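Local coordinates for protein toxin RelG (Mycobacterium tuberculosis, PDB 3G5O) that cleaves RNA, preferentially at the 3'-end of purine ribonucleotides, as the toxin of a type II toxin-antitoxin pair and is neutralised by binding its antitoxin RelF, at the interface of chains B and A. Numbering follows the deposited sequence. Chains: chain A, Uncharacterized protein Rv2866; chain B, Uncharacterized protein Rv2865.

Contact 1: the interface of chains B and A. Residues chain B 54, 57-58, 61-62, 67, 71; chain A 60-61, 64, 69, 76-78.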
loop_
_atom_site.group_PDB
_atom_site.type_symbol
_atom_site.label_atom_id
_atom_site.label_comp_id
_atom_site.label_asym_id
_atom_site.label_seq_id
_atom_site.Cartn_x
_atom_site.Cartn_y
_atom_site.Cartn_z
ATOM N N SER B 54 2.494 2.692 9.530
ATOM C CA SER B 54 3.328 3.271 8.460
ATOM C C SER B 54 3.032 2.669 7.085
ATOM O O SER B 54 2.844 3.389 6.080
ATOM C CB SER B 54 4.810 3.103 8.792
ATOM O OG SER B 54 5.191 4.015 9.821
ATOM N N GLU B 57 -0.570 3.643 5.876
ATOM C CA GLU B 57 -0.628 5.007 5.397
ATOM C C GLU B 57 0.168 5.175 4.086
ATOM O O GLU B 57 -0.183 5.996 3.237
ATOM C CB GLU B 57 -0.123 5.977 6.491
ATOM C CG GLU B 57 -1.035 6.060 7.685
ATOM C CD GLU B 57 -2.440 6.501 7.237
ATOM O OE1 GLU B 57 -2.583 7.671 6.793
ATOM O OE2 GLU B 57 -3.365 5.650 7.238
ATOM N N THR B 58 1.251 4.413 3.910
ATOM C CA THR B 58 1.970 4.478 2.654
ATOM C C THR B 58 1.075 3.995 1.504
ATOM O O THR B 58 1.047 4.597 0.418
ATOM C CB THR B 58 3.262 3.624 2.708
ATOM O OG1 THR B 58 4.073 4.093 3.785
ATOM C CG2 THR B 58 4.035 3.735 1.410
ATOM N N TRP B 61 -1.505 6.745 0.668
ATOM C CA TRP B 61 -1.000 7.938 -0.028
ATOM C C TRP B 61 -0.531 7.669 -1.452
ATOM O O TRP B 61 -0.797 8.499 -2.360
ATOM C CB TRP B 61 0.077 8.659 0.768
ATOM C CG TRP B 61 -0.534 9.505 1.855
ATOM C CD1 TRP B 61 -0.516 9.265 3.202
ATOM C CD2 TRP B 61 -1.255 10.730 1.668
ATOM N NE1 TRP B 61 -1.168 10.281 3.871
ATOM C CE2 TRP B 61 -1.643 11.188 2.956
ATOM C CE3 TRP B 61 -1.632 11.465 0.540
ATOM C CZ2 TRP B 61 -2.383 12.363 3.150
ATOM C CZ3 TRP B 61 -2.371 12.659 0.726
ATOM C CH2 TRP B 61 -2.739 13.081 2.027
ATOM N N LEU B 62 0.117 6.502 -1.656
ATOM C CA LEU B 62 0.580 6.133 -3.021
ATOM C C LEU B 62 -0.568 5.972 -4.018
ATOM O O LEU B 62 -0.353 6.082 -5.225
ATOM C CB LEU B 62 1.438 4.831 -2.997
ATOM C CG LEU B 62 2.828 4.993 -2.364
ATOM C CD1 LEU B 62 3.562 3.678 -2.333
ATOM C CD2 LEU B 62 3.650 6.013 -3.136
ATOM N N ILE B 67 -0.183 12.347 -6.545
ATOM C CA ILE B 67 0.577 12.368 -5.268
ATOM C C ILE B 67 2.032 12.828 -5.438
ATOM O O ILE B 67 2.489 13.715 -4.704
ATOM C CB ILE B 67 0.441 11.025 -4.396
ATOM C CG1 ILE B 67 1.095 11.215 -3.009
ATOM C CG2 ILE B 67 1.040 9.823 -5.114
ATOM C CD1 ILE B 67 0.492 12.411 -2.231
ATOM N N ILE B 71 3.768 16.400 -4.024
ATOM C CA ILE B 71 4.917 16.440 -3.123
ATOM C C ILE B 71 6.050 17.283 -3.707
ATOM O O ILE B 71 6.657 18.074 -3.005
ATOM C CB ILE B 71 5.400 15.029 -2.786
ATOM C CG1 ILE B 71 4.368 14.313 -1.902
ATOM C CG2 ILE B 71 6.705 15.061 -2.031
ATOM C CD1 ILE B 71 4.564 12.824 -1.928
ATOM N N LEU A 60 6.229 7.592 6.586
ATOM C CA LEU A 60 5.870 6.776 5.451
ATOM C C LEU A 60 7.095 6.071 4.867
ATOM O O LEU A 60 8.248 6.389 5.210
ATOM C CB LEU A 60 5.126 7.625 4.394
ATOM C CG LEU A 60 3.898 8.351 4.938
ATOM C CD1 LEU A 60 3.082 8.988 3.782
ATOM C CD2 LEU A 60 3.027 7.320 5.734
ATOM N N ARG A 61 6.847 5.092 3.998
ATOM C CA ARG A 61 7.890 4.151 3.552
ATOM C C ARG A 61 8.020 4.193 2.048
ATOM O O ARG A 61 7.268 4.926 1.383
ATOM C CB ARG A 61 7.563 2.718 4.028
ATOM C CG ARG A 61 7.319 2.622 5.560
ATOM C CD ARG A 61 8.601 3.043 6.287
ATOM N NE ARG A 61 8.522 2.813 7.737
ATOM C CZ ARG A 61 9.127 3.567 8.639
ATOM N NH1 ARG A 61 9.840 4.606 8.219
ATOM N NH2 ARG A 61 9.027 3.281 9.936
ATOM N N LEU A 64 7.917 7.334 -0.473
ATOM C CA LEU A 64 7.400 8.411 0.403
ATOM C C LEU A 64 8.240 8.604 1.666
ATOM O O LEU A 64 7.872 9.384 2.549
ATOM C CB LEU A 64 5.931 8.123 0.780
ATOM C CG LEU A 64 4.922 8.087 -0.392
ATOM C CD1 LEU A 64 3.494 7.980 0.122
ATOM C CD2 LEU A 64 5.026 9.289 -1.258
ATOM N N SER A 69 2.258 10.788 7.819
ATOM C CA SER A 69 0.814 10.929 7.608
ATOM C C SER A 69 0.148 10.946 8.949
ATOM O O SER A 69 0.382 10.048 9.744
ATOM C CB SER A 69 0.214 9.742 6.807
ATOM O OG SER A 69 -1.223 9.879 6.610
ATOM N N ARG A 76 -6.801 13.431 6.284
ATOM C CA ARG A 76 -5.416 13.004 6.507
ATOM C C ARG A 76 -4.529 14.186 6.171
ATOM O O ARG A 76 -4.854 14.970 5.267
ATOM C CB ARG A 76 -5.083 11.841 5.609
ATOM C CG ARG A 76 -5.483 10.448 6.151
ATOM C CD ARG A 76 -4.953 9.404 5.149
ATOM N NE ARG A 76 -5.056 8.031 5.593
ATOM C CZ ARG A 76 -6.112 7.245 5.413
ATOM N NH1 ARG A 76 -7.233 7.672 4.794
ATOM N NH2 ARG A 76 -6.046 6.020 5.867
ATOM N N LEU A 77 -3.429 14.351 6.913
ATOM C CA LEU A 77 -2.445 15.385 6.544
ATOM C C LEU A 77 -1.144 14.690 6.183
ATOM O O LEU A 77 -0.744 13.744 6.876
ATOM C CB LEU A 77 -2.172 16.312 7.747
ATOM C CG LEU A 77 -3.305 17.013 8.499
ATOM C CD1 LEU A 77 -2.697 18.110 9.375
ATOM C CD2 LEU A 77 -4.278 17.640 7.553
ATOM N N LEU A 78 -0.481 15.179 5.145
ATOM C CA LEU A 78 0.796 14.659 4.728
ATOM C C LEU A 78 1.776 15.772 5.058
ATOM O O LEU A 78 1.535 16.942 4.687
ATOM C CB LEU A 78 0.800 14.367 3.224
ATOM C CG LEU A 78 2.128 13.810 2.672
ATOM C CD1 LEU A 78 2.339 12.381 3.245
ATOM C CD2 LEU A 78 2.088 13.831 1.120
#
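A:Leu64, on the short 3-10 helix 62-64 of the toxin, and B:Trp61, on antitoxin helix 49-62, bury the most surface here. The leucine spreads its two methyls between antitoxin helices: A:Leu64 CD1 lies 3.5 Å from B:Trp61 CB, while CD2 meets B:Ile71 CD1, whose side chain crosses it at about a right angle. B:Leu62 packs antiparallel alongside the same leucine, so branched aliphatic groups fill the corner between helices 49-62 and 67-80. The indole of B:Trp61, with CG anti to its carbonyl carbon (chi1 -79°), extends along the toxin sheet; A:Leu78 CB lies over one face of its six-membered ring, 4.0 Å from the centroid. Tryptophan suits this place because its broad ring also carries a donor at its edge: B:Trp61 NE1 donates, in the ring plane, to A:Ser69 OG at 2.8 Å. A:Ser69 OG, anti to its own backbone N (chi1 179°), passes its hydrogen to the anti lone pair of B:Glu57 OE1 at 2.6 Å. A:Arg76 meets the carboxylate tip to tip and nearly coplanar, NE reaching the syn lone pair of B:Glu57 OE1 at 2.8 Å and NH2 that of B:Glu57 OE2 at 3.0 Å. These donors fix the carboxylate's rotation and probably stabilise its negative charge. Next to B:Glu57 in the sequence, B:Thr58 OG1 accepts from the backbone A:Arg61 N at 3.0 Å and donates to B:Ser54 O, one turn earlier. The site clamps helix 49-62 onto the toxin as part of the neutralising complex.

Contact 2: the interface of chains B and A. Residues chain B 84-86, 89-90; chain A 20-22, 30, 42, 46.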
loop_
_atom_site.group_PDB
_atom_site.type_symbol
_atom_site.label_atom_id
_atom_site.label_comp_id
_atom_site.label_asym_id
_atom_site.label_seq_id
_atom_site.Cartn_x
_atom_site.Cartn_y
_atom_site.Cartn_z
ATOM N N TYR B 84 2.768 29.294 5.125
ATOM C CA TYR B 84 1.905 30.164 5.928
ATOM C C TYR B 84 1.804 29.588 7.333
ATOM O O TYR B 84 1.689 28.356 7.505
ATOM C CB TYR B 84 0.485 30.249 5.301
ATOM C CG TYR B 84 0.540 30.879 3.913
ATOM C CD1 TYR B 84 0.356 32.254 3.748
ATOM C CD2 TYR B 84 0.862 30.106 2.799
ATOM C CE1 TYR B 84 0.462 32.836 2.482
ATOM C CE2 TYR B 84 0.935 30.649 1.534
ATOM C CZ TYR B 84 0.748 32.018 1.373
ATOM O OH TYR B 84 0.875 32.557 0.109
ATOM N N GLY B 85 1.808 30.461 8.333
ATOM C CA GLY B 85 1.703 29.992 9.734
ATOM C C GLY B 85 0.319 30.209 10.332
ATOM O O GLY B 85 -0.598 30.656 9.651
ATOM N N GLU B 86 0.191 29.932 11.630
ATOM C CA GLU B 86 -1.099 29.942 12.308
ATOM C C GLU B 86 -1.912 31.222 12.150
ATOM O O GLU B 86 -3.103 31.156 11.790
ATOM C CB GLU B 86 -0.913 29.648 13.794
ATOM C CG GLU B 86 -2.255 29.710 14.534
ATOM C CD GLU B 86 -2.175 29.177 15.958
ATOM O OE1 GLU B 86 -1.051 28.930 16.459
ATOM O OE2 GLU B 86 -3.253 28.990 16.568
ATOM N N ILE B 89 -3.202 31.654 8.525
ATOM C CA ILE B 89 -4.186 30.667 8.126
ATOM C C ILE B 89 -5.507 30.930 8.864
ATOM O O ILE B 89 -6.561 30.885 8.248
ATOM C CB ILE B 89 -3.679 29.202 8.389
ATOM C CG1 ILE B 89 -2.531 28.827 7.452
ATOM C CG2 ILE B 89 -4.823 28.168 8.227
ATOM C CD1 ILE B 89 -2.923 28.604 6.007
ATOM N N ARG B 90 -5.447 31.186 10.179
ATOM C CA ARG B 90 -6.661 31.459 10.962
ATOM C C ARG B 90 -7.387 32.686 10.430
ATOM O O ARG B 90 -8.622 32.679 10.287
ATOM C CB ARG B 90 -6.348 31.617 12.453
ATOM C CG ARG B 90 -5.938 30.298 13.165
ATOM C CD ARG B 90 -6.014 30.509 14.632
ATOM N NE ARG B 90 -5.736 29.306 15.424
ATOM C CZ ARG B 90 -6.643 28.360 15.672
ATOM N NH1 ARG B 90 -7.878 28.474 15.165
ATOM N NH2 ARG B 90 -6.322 27.313 16.448
ATOM N N VAL A 20 4.078 25.066 13.245
ATOM C CA VAL A 20 3.387 24.445 12.079
ATOM C C VAL A 20 3.126 25.446 10.925
ATOM O O VAL A 20 2.639 26.554 11.127
ATOM C CB VAL A 20 2.071 23.754 12.531
ATOM C CG1 VAL A 20 1.348 23.110 11.352
ATOM C CG2 VAL A 20 2.399 22.687 13.592
ATOM N N ARG A 21 3.457 25.021 9.717
ATOM C CA ARG A 21 3.315 25.840 8.527
ATOM C C ARG A 21 2.558 25.032 7.464
ATOM O O ARG A 21 2.725 23.784 7.379
ATOM C CB ARG A 21 4.698 26.163 7.941
ATOM C CG ARG A 21 5.686 26.806 8.953
ATOM C CD ARG A 21 5.342 28.243 9.219
ATOM N NE ARG A 21 5.536 29.112 8.039
ATOM C CZ ARG A 21 5.390 30.441 8.080
ATOM N NH1 ARG A 21 5.027 31.040 9.213
ATOM N NH2 ARG A 21 5.588 31.154 6.989
ATOM N N PHE A 22 1.753 25.729 6.661
ATOM C CA PHE A 22 1.154 25.140 5.482
ATOM C C PHE A 22 1.851 25.658 4.244
ATOM O O PHE A 22 1.995 26.878 4.115
ATOM C CB PHE A 22 -0.350 25.552 5.385
ATOM C CG PHE A 22 -1.262 24.746 6.282
ATOM C CD1 PHE A 22 -1.988 23.685 5.761
ATOM C CD2 PHE A 22 -1.326 25.007 7.663
ATOM C CE1 PHE A 22 -2.854 22.943 6.578
ATOM C CE2 PHE A 22 -2.176 24.256 8.527
ATOM C CZ PHE A 22 -2.969 23.224 7.959
ATOM N N LEU A 30 -6.849 23.180 1.445
ATOM C CA LEU A 30 -7.749 23.726 2.481
ATOM C C LEU A 30 -8.979 24.400 1.912
ATOM O O LEU A 30 -10.072 24.250 2.461
ATOM C CB LEU A 30 -7.017 24.706 3.396
ATOM C CG LEU A 30 -6.060 24.118 4.438
ATOM C CD1 LEU A 30 -5.455 25.338 5.192
ATOM C CD2 LEU A 30 -6.727 23.205 5.432
ATOM N N VAL A 42 -7.632 22.932 10.922
ATOM C CA VAL A 42 -6.886 24.059 11.528
ATOM C C VAL A 42 -6.641 23.842 13.040
ATOM O O VAL A 42 -5.512 24.033 13.538
ATOM C CB VAL A 42 -7.568 25.386 11.219
ATOM C CG1 VAL A 42 -6.972 26.512 12.049
ATOM C CG2 VAL A 42 -7.431 25.714 9.703
ATOM N N PHE A 46 -2.694 23.237 14.476
ATOM C CA PHE A 46 -2.047 24.183 15.387
ATOM C C PHE A 46 -2.211 23.799 16.859
ATOM O O PHE A 46 -1.832 24.555 17.747
ATOM C CB PHE A 46 -2.486 25.631 15.097
ATOM C CG PHE A 46 -2.238 26.049 13.671
ATOM C CD1 PHE A 46 -0.944 26.124 13.169
ATOM C CD2 PHE A 46 -3.300 26.359 12.830
ATOM C CE1 PHE A 46 -0.702 26.506 11.818
ATOM C CE2 PHE A 46 -3.074 26.721 11.473
ATOM C CZ PHE A 46 -1.774 26.807 10.984
HETATM O O HOH W 1 2.472 28.594 12.690
#
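The ring of A:Phe46 forms the apolar centre, lying beneath the start of antitoxin helix 86-93. B:Glu86 CA sits over one face, 3.6 Å from the ring centroid, and the side chain runs antiparallel to the phenylalanine, CG anti to the backbone N (chi1 178°), so that CB and CG lie over the ring and the carboxylate, nearly parallel to it (planes 5° apart), passes beyond it to A:Phe46 CB. A flat aromatic ring suits this close packing against backbone and aliphatic chain. B:Ile89 crosses A:Phe46 at about a right angle and brings CG2 to the ring edge, 4.0 Å from CE2. The same methyl touches A:Val42 CG2, while B:Ile89 CG1 turns to A:Phe22, the branched side chain thus reaching several toxin groups at once. Toward the rim, A:Val42 CG1 lies over a face of the B:Arg90 guanidinium. This arginine holds B:Glu86 within the antitoxin: B:Arg90 NE makes a nearly straight salt-bridge hydrogen bond to the anti lone pair of B:Glu86 OE2 at 2.8 Å, which probably helps fix the carboxylate's rotation beside A:Phe46 CB. At the other edge, B:Tyr84 pairs antiparallel with A:Phe22, N to O at 2.7 Å and O to N at 2.8 Å. A:Arg21, bent at chi2 and chi3, folds its guanidinium face against the B:Tyr84-B:Gly85 peptide. A water bridges B:Glu86 N to A:Val20 O. The contact fastens the antitoxin's C-terminal part to the toxin, adding short strand 83-84 antiparallel to toxin strand 19-23.

The centres of contact 1 and contact 2 lie about 19 Å apart, and they have no residue in common. Both join the same two chains. Antitoxin helix 49-62 and the start of helix 67-80 serve contact 1, and the latter leads on to strand 83-84 and helix 86-93 of contact 2, so one continuous stretch of RelF wraps around RelG. On the toxin, contact 1 draws on the 60-64 segment and strands 68-71 and 75-82, whereas contact 2 uses strand 19-23, helix 35-45 and A:Phe46 just after it. Gripping separate surfaces probably strengthens the neutralising toxin-antitoxin pairing, present twice in the deposited heterotetramer.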